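Local coordinates for protein serine racemase (PDB 4ECL) that belongs to the alanine racemase family, its cytoplasmic part joining a TIM-barrel-like domain to a second domain rich in beta strands, at residues A[79-84]-A[98-103]; A[90-95]-A[118-123]. All coordinates share one frame; numbering follows the deposited sequence.

Contact 1: A[79-84]-A[98-103]; sequences SEILIL and YELTQT
Leu82 and Thr101 face each other as a parallel bridge pair, their CA atoms 4.7 Å apart, and send their side chains to one face of the sheet; Ile83 and Gln102 form the next pair and send theirs to the other. On the first face Leu82 CG is anti to the backbone N (chi1 175°), and from it chi2 (60°) brings CD1 against Thr101 CG2 and Thr103 OG1. On the second, Ile83 CD1 lies at a slant against both Leu100 CB, at 3.8 Å, and Gln102 OE1. Ile81 and Leu100 run side by side, pointing the same way, with Ile81 CD1 3.8 Å from Leu100 CD2. The backbone ladder consists of Thr101 N to Ile81 O, Ile83 N to Thr101 O at 2.9 Å, and Thr103 N to Ile83 O. Ile83 O also accepts from Thr103 OG1 at 2.7 Å, a donor tilted 28° from the carbonyl plane. Gln102, bent at chi2, gives NE2 to Thr103 O and to Gly85 O, while OE1 bonds Thr87 OG1; its amide is thus held at both ends. Beside Ile81 and Thr101, a water accepts from Ile81 N and Thr101 OG1 and donates to Glu99 O. In this beta-alpha-beta crossover, the chemistry implies a seam where backbone N and O of Ile81, Ile83 and Thr101 are bonded, while aliphatic branches pack beside them.

Contact 2: A[90-95]-A[118-123]; sequences SRAKEL and YDIKAH
Ala92 and Tyr118 come within 6.3 Å at their CA atoms, and Leu95 and Ile120 within 6.6 Å, so one turn of helix lies against the start of strand 120-127 with no direct hydrogen bond between the segments. Tyr118 lays one ring face on Lys93: the CA of Lys93 sits 3.9 Å from the ring centroid and 8° off its normal, a CH-pi contact. Lys93 CB follows over the same ring near CZ, and the chain then crosses obliquely until CD is 3.7 Å from Tyr118 OH. A water at the ring edge links OH weakly to Lys93 NZ. Deeper in, Ile120 CD1 is the shared apolar tip, touching Ala92 CB at 3.9 Å and Leu95 CD1 at 3.8 Å. Ala92 CB also meets Tyr118 CD2. A second water accepts from Lys121 N and donates weakly to Leu95 O. The Arg91-Glu94 salt bridge stays within the helical segment. Leu113 of helix 107-114 touches Ala92, Leu95 and Ile120, while Ile66 of helix 66-74 meets Arg91 and Leu95, placing helix 92-97 between these two helices on the outer side of the parallel sheet.

In the fold
The centres of contacts 1 and 2 lie about 9 Å apart, both in the alanine racemase N-terminal, TIM-barrel-type domain. Their segments alternate along the chain: strand 80-83, helix 92-97, strand 101-104 and, after helix 107-114, strand 120-127. Direct evidence of continuity is the probable hydrogen bonds Gln102 N to Lys121 O, at 2.9 Å, and His123 N to Gln102 O, which make strands 101-104 and 120-127 neighbours. Contact 1 joins neighbouring strands of the parallel sheet, and contact 2 sets the helix that connects them against the next strand, so that successive beta-alpha units follow one another as in a TIM-barrel fold.

Contact 1: A[79-84]-A[98-103]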
# COMPACT_ATOMS: atom_id res chain seq x y z
N SER A 79 10.47 4.07 -25.94
CA SER A 79 11.88 4.00 -25.57
C SER A 79 12.27 2.65 -24.99
O SER A 79 11.42 1.80 -24.70
CB SER A 79 12.22 5.10 -24.56
OG SER A 79 11.91 6.37 -25.10
N GLU A 80 13.58 2.44 -24.82
CA GLU A 80 14.05 1.19 -24.23
C GLU A 80 13.59 1.09 -22.78
O GLU A 80 13.49 2.10 -22.06
CB GLU A 80 15.57 1.04 -24.35
CG GLU A 80 16.38 2.10 -23.60
CD GLU A 80 17.86 2.08 -23.98
OE1 GLU A 80 18.23 1.33 -24.91
OE2 GLU A 80 18.65 2.83 -23.36
N ILE A 81 13.29 -0.14 -22.36
CA ILE A 81 12.86 -0.42 -21.01
C ILE A 81 13.66 -1.61 -20.47
O ILE A 81 13.80 -2.63 -21.15
CB ILE A 81 11.35 -0.79 -20.99
CG1 ILE A 81 10.52 0.32 -21.61
CG2 ILE A 81 10.89 -1.11 -19.56
CD1 ILE A 81 9.10 -0.11 -21.98
N LEU A 82 14.20 -1.47 -19.27
CA LEU A 82 14.95 -2.53 -18.62
C LEU A 82 14.15 -3.09 -17.44
O LEU A 82 13.76 -2.34 -16.55
CB LEU A 82 16.28 -1.99 -18.09
CG LEU A 82 17.13 -2.95 -17.26
CD1 LEU A 82 17.49 -4.18 -18.10
CD2 LEU A 82 18.40 -2.25 -16.75
N ILE A 83 13.90 -4.40 -17.45
CA ILE A 83 13.31 -5.09 -16.31
C ILE A 83 14.42 -5.50 -15.37
O ILE A 83 15.25 -6.34 -15.72
CB ILE A 83 12.57 -6.33 -16.77
CG1 ILE A 83 11.51 -5.95 -17.80
CG2 ILE A 83 11.93 -7.06 -15.57
CD1 ILE A 83 11.10 -7.08 -18.66
N LEU A 84 14.42 -4.90 -14.18
CA LEU A 84 15.51 -5.06 -13.23
C LEU A 84 15.54 -6.39 -12.48
O LEU A 84 16.58 -6.79 -11.95
CB LEU A 84 15.45 -3.94 -12.19
CG LEU A 84 15.62 -2.54 -12.73
CD1 LEU A 84 15.29 -1.53 -11.64
CD2 LEU A 84 17.07 -2.39 -13.21
N TYR A 98 7.23 -7.41 -26.92
CA TYR A 98 7.18 -6.07 -26.36
C TYR A 98 8.54 -5.40 -26.30
O TYR A 98 8.67 -4.31 -25.71
CB TYR A 98 6.50 -6.07 -24.99
CG TYR A 98 5.03 -6.40 -25.07
CD1 TYR A 98 4.15 -5.57 -25.76
CD2 TYR A 98 4.52 -7.54 -24.46
CE1 TYR A 98 2.80 -5.86 -25.84
CE2 TYR A 98 3.17 -7.84 -24.54
CZ TYR A 98 2.31 -7.00 -25.23
OH TYR A 98 0.97 -7.30 -25.31
N GLU A 99 9.54 -6.04 -26.90
CA GLU A 99 10.89 -5.48 -27.01
C GLU A 99 11.41 -4.98 -25.68
O GLU A 99 12.00 -3.91 -25.58
CB GLU A 99 10.93 -4.34 -28.03
CG GLU A 99 10.77 -4.77 -29.47
CD GLU A 99 10.91 -3.59 -30.43
OE1 GLU A 99 10.08 -3.46 -31.36
OE2 GLU A 99 11.85 -2.78 -30.24
N LEU A 100 11.19 -5.76 -24.64
CA LEU A 100 11.68 -5.42 -23.32
C LEU A 100 13.10 -5.97 -23.13
O LEU A 100 13.41 -7.04 -23.62
CB LEU A 100 10.74 -5.98 -22.27
CG LEU A 100 9.32 -5.46 -22.51
CD1 LEU A 100 8.30 -6.12 -21.60
CD2 LEU A 100 9.28 -3.93 -22.35
N THR A 101 13.95 -5.21 -22.45
CA THR A 101 15.30 -5.66 -22.15
C THR A 101 15.27 -6.34 -20.79
O THR A 101 14.74 -5.76 -19.83
CB THR A 101 16.29 -4.47 -22.12
OG1 THR A 101 16.22 -3.76 -23.36
CG2 THR A 101 17.71 -4.96 -21.92
N GLN A 102 15.83 -7.56 -20.71
CA GLN A 102 15.76 -8.36 -19.49
C GLN A 102 17.08 -8.40 -18.73
O GLN A 102 18.15 -8.54 -19.33
CB GLN A 102 15.32 -9.79 -19.83
CG GLN A 102 15.33 -10.74 -18.64
CD GLN A 102 14.38 -10.30 -17.56
OE1 GLN A 102 13.25 -9.90 -17.84
NE2 GLN A 102 14.83 -10.35 -16.30
N THR A 103 17.01 -8.28 -17.40
CA THR A 103 18.21 -8.46 -16.58
C THR A 103 18.57 -9.94 -16.45
O THR A 103 17.73 -10.76 -16.07
CB THR A 103 18.03 -7.89 -15.17
OG1 THR A 103 17.95 -6.46 -15.22
CG2 THR A 103 19.18 -8.31 -14.26
O HOH W 1 13.79 -2.46 -24.30

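Contact 2: A[90-95]-A[118-123]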
# COMPACT_ATOMS: atom_id res chain seq x y z
N SER A 90 9.19 -18.53 -19.16
CA SER A 90 7.99 -18.97 -19.85
C SER A 90 7.31 -17.80 -20.53
O SER A 90 6.39 -17.98 -21.33
CB SER A 90 7.02 -19.64 -18.88
OG SER A 90 6.52 -18.72 -17.92
N ARG A 91 7.75 -16.59 -20.21
CA ARG A 91 7.17 -15.40 -20.81
C ARG A 91 8.16 -14.76 -21.78
O ARG A 91 8.09 -13.57 -22.06
CB ARG A 91 6.72 -14.40 -19.74
CG ARG A 91 5.60 -14.94 -18.83
CD ARG A 91 5.08 -13.89 -17.84
NE ARG A 91 4.24 -12.88 -18.49
CZ ARG A 91 3.66 -11.87 -17.85
NH1 ARG A 91 3.83 -11.71 -16.55
NH2 ARG A 91 2.91 -11.00 -18.53
N ALA A 92 9.09 -15.57 -22.29
CA ALA A 92 10.12 -15.07 -23.19
C ALA A 92 9.52 -14.51 -24.48
O ALA A 92 10.11 -13.64 -25.12
CB ALA A 92 11.13 -16.15 -23.52
N LYS A 93 8.35 -15.01 -24.85
CA LYS A 93 7.65 -14.55 -26.04
C LYS A 93 7.19 -13.10 -25.87
O LYS A 93 7.28 -12.29 -26.80
CB LYS A 93 6.46 -15.46 -26.34
CG LYS A 93 5.63 -15.03 -27.52
CD LYS A 93 4.56 -16.06 -27.83
CE LYS A 93 3.52 -15.48 -28.79
NZ LYS A 93 4.14 -14.85 -29.99
N GLU A 94 6.72 -12.76 -24.68
CA GLU A 94 6.28 -11.40 -24.38
C GLU A 94 7.46 -10.44 -24.32
O GLU A 94 7.34 -9.29 -24.74
CB GLU A 94 5.50 -11.36 -23.07
CG GLU A 94 4.15 -12.04 -23.13
CD GLU A 94 3.50 -12.16 -21.77
OE1 GLU A 94 3.83 -13.12 -21.05
OE2 GLU A 94 2.66 -11.30 -21.42
N LEU A 95 8.58 -10.91 -23.79
CA LEU A 95 9.80 -10.11 -23.75
C LEU A 95 10.18 -9.73 -25.17
O LEU A 95 10.58 -8.59 -25.44
CB LEU A 95 10.95 -10.90 -23.13
CG LEU A 95 10.93 -11.03 -21.61
CD1 LEU A 95 12.03 -11.96 -21.13
CD2 LEU A 95 11.09 -9.65 -21.01
N TYR A 118 13.58 -17.46 -28.15
CA TYR A 118 13.21 -16.10 -28.56
C TYR A 118 14.38 -15.12 -28.50
O TYR A 118 15.16 -15.13 -27.54
CB TYR A 118 12.03 -15.59 -27.73
CG TYR A 118 10.75 -16.34 -28.00
CD1 TYR A 118 10.04 -16.12 -29.17
CD2 TYR A 118 10.27 -17.28 -27.10
CE1 TYR A 118 8.87 -16.81 -29.43
CE2 TYR A 118 9.10 -17.98 -27.36
CZ TYR A 118 8.41 -17.74 -28.52
OH TYR A 118 7.25 -18.42 -28.79
N ASP A 119 14.50 -14.29 -29.53
CA ASP A 119 15.52 -13.25 -29.56
C ASP A 119 15.18 -12.13 -28.58
O ASP A 119 14.18 -11.44 -28.72
CB ASP A 119 15.69 -12.71 -30.98
CG ASP A 119 16.39 -13.71 -31.90
OD1 ASP A 119 17.14 -14.57 -31.39
OD2 ASP A 119 16.19 -13.62 -33.13
N ILE A 120 16.04 -11.95 -27.58
CA ILE A 120 15.78 -11.08 -26.45
C ILE A 120 16.98 -10.19 -26.16
O ILE A 120 18.12 -10.66 -26.16
CB ILE A 120 15.51 -11.93 -25.20
CG1 ILE A 120 14.21 -12.71 -25.35
CG2 ILE A 120 15.47 -11.07 -23.95
CD1 ILE A 120 13.80 -13.42 -24.10
N LYS A 121 16.73 -8.90 -25.93
CA LYS A 121 17.81 -8.00 -25.51
C LYS A 121 18.01 -8.09 -24.00
O LYS A 121 17.06 -8.25 -23.25
CB LYS A 121 17.49 -6.55 -25.90
CG LYS A 121 17.93 -6.15 -27.30
CD LYS A 121 18.16 -4.64 -27.36
CE LYS A 121 18.56 -4.18 -28.75
NZ LYS A 121 17.46 -4.38 -29.74
N ALA A 122 19.26 -7.97 -23.54
CA ALA A 122 19.51 -8.17 -22.12
C ALA A 122 20.61 -7.30 -21.56
O ALA A 122 21.46 -6.81 -22.30
CB ALA A 122 19.83 -9.64 -21.86
N HIS A 123 20.59 -7.11 -20.25
CA HIS A 123 21.74 -6.56 -19.54
C HIS A 123 22.13 -7.59 -18.50
O HIS A 123 21.26 -8.08 -17.76
CB HIS A 123 21.41 -5.25 -18.82
CG HIS A 123 21.25 -4.08 -19.73
ND1 HIS A 123 21.42 -2.78 -19.30
CD2 HIS A 123 20.93 -4.00 -21.04
CE1 HIS A 123 21.21 -1.95 -20.30
NE2 HIS A 123 20.91 -2.66 -21.37
O HOH W 2 5.63 -17.58 -31.57
O HOH W 3 13.90 -8.14 -26.08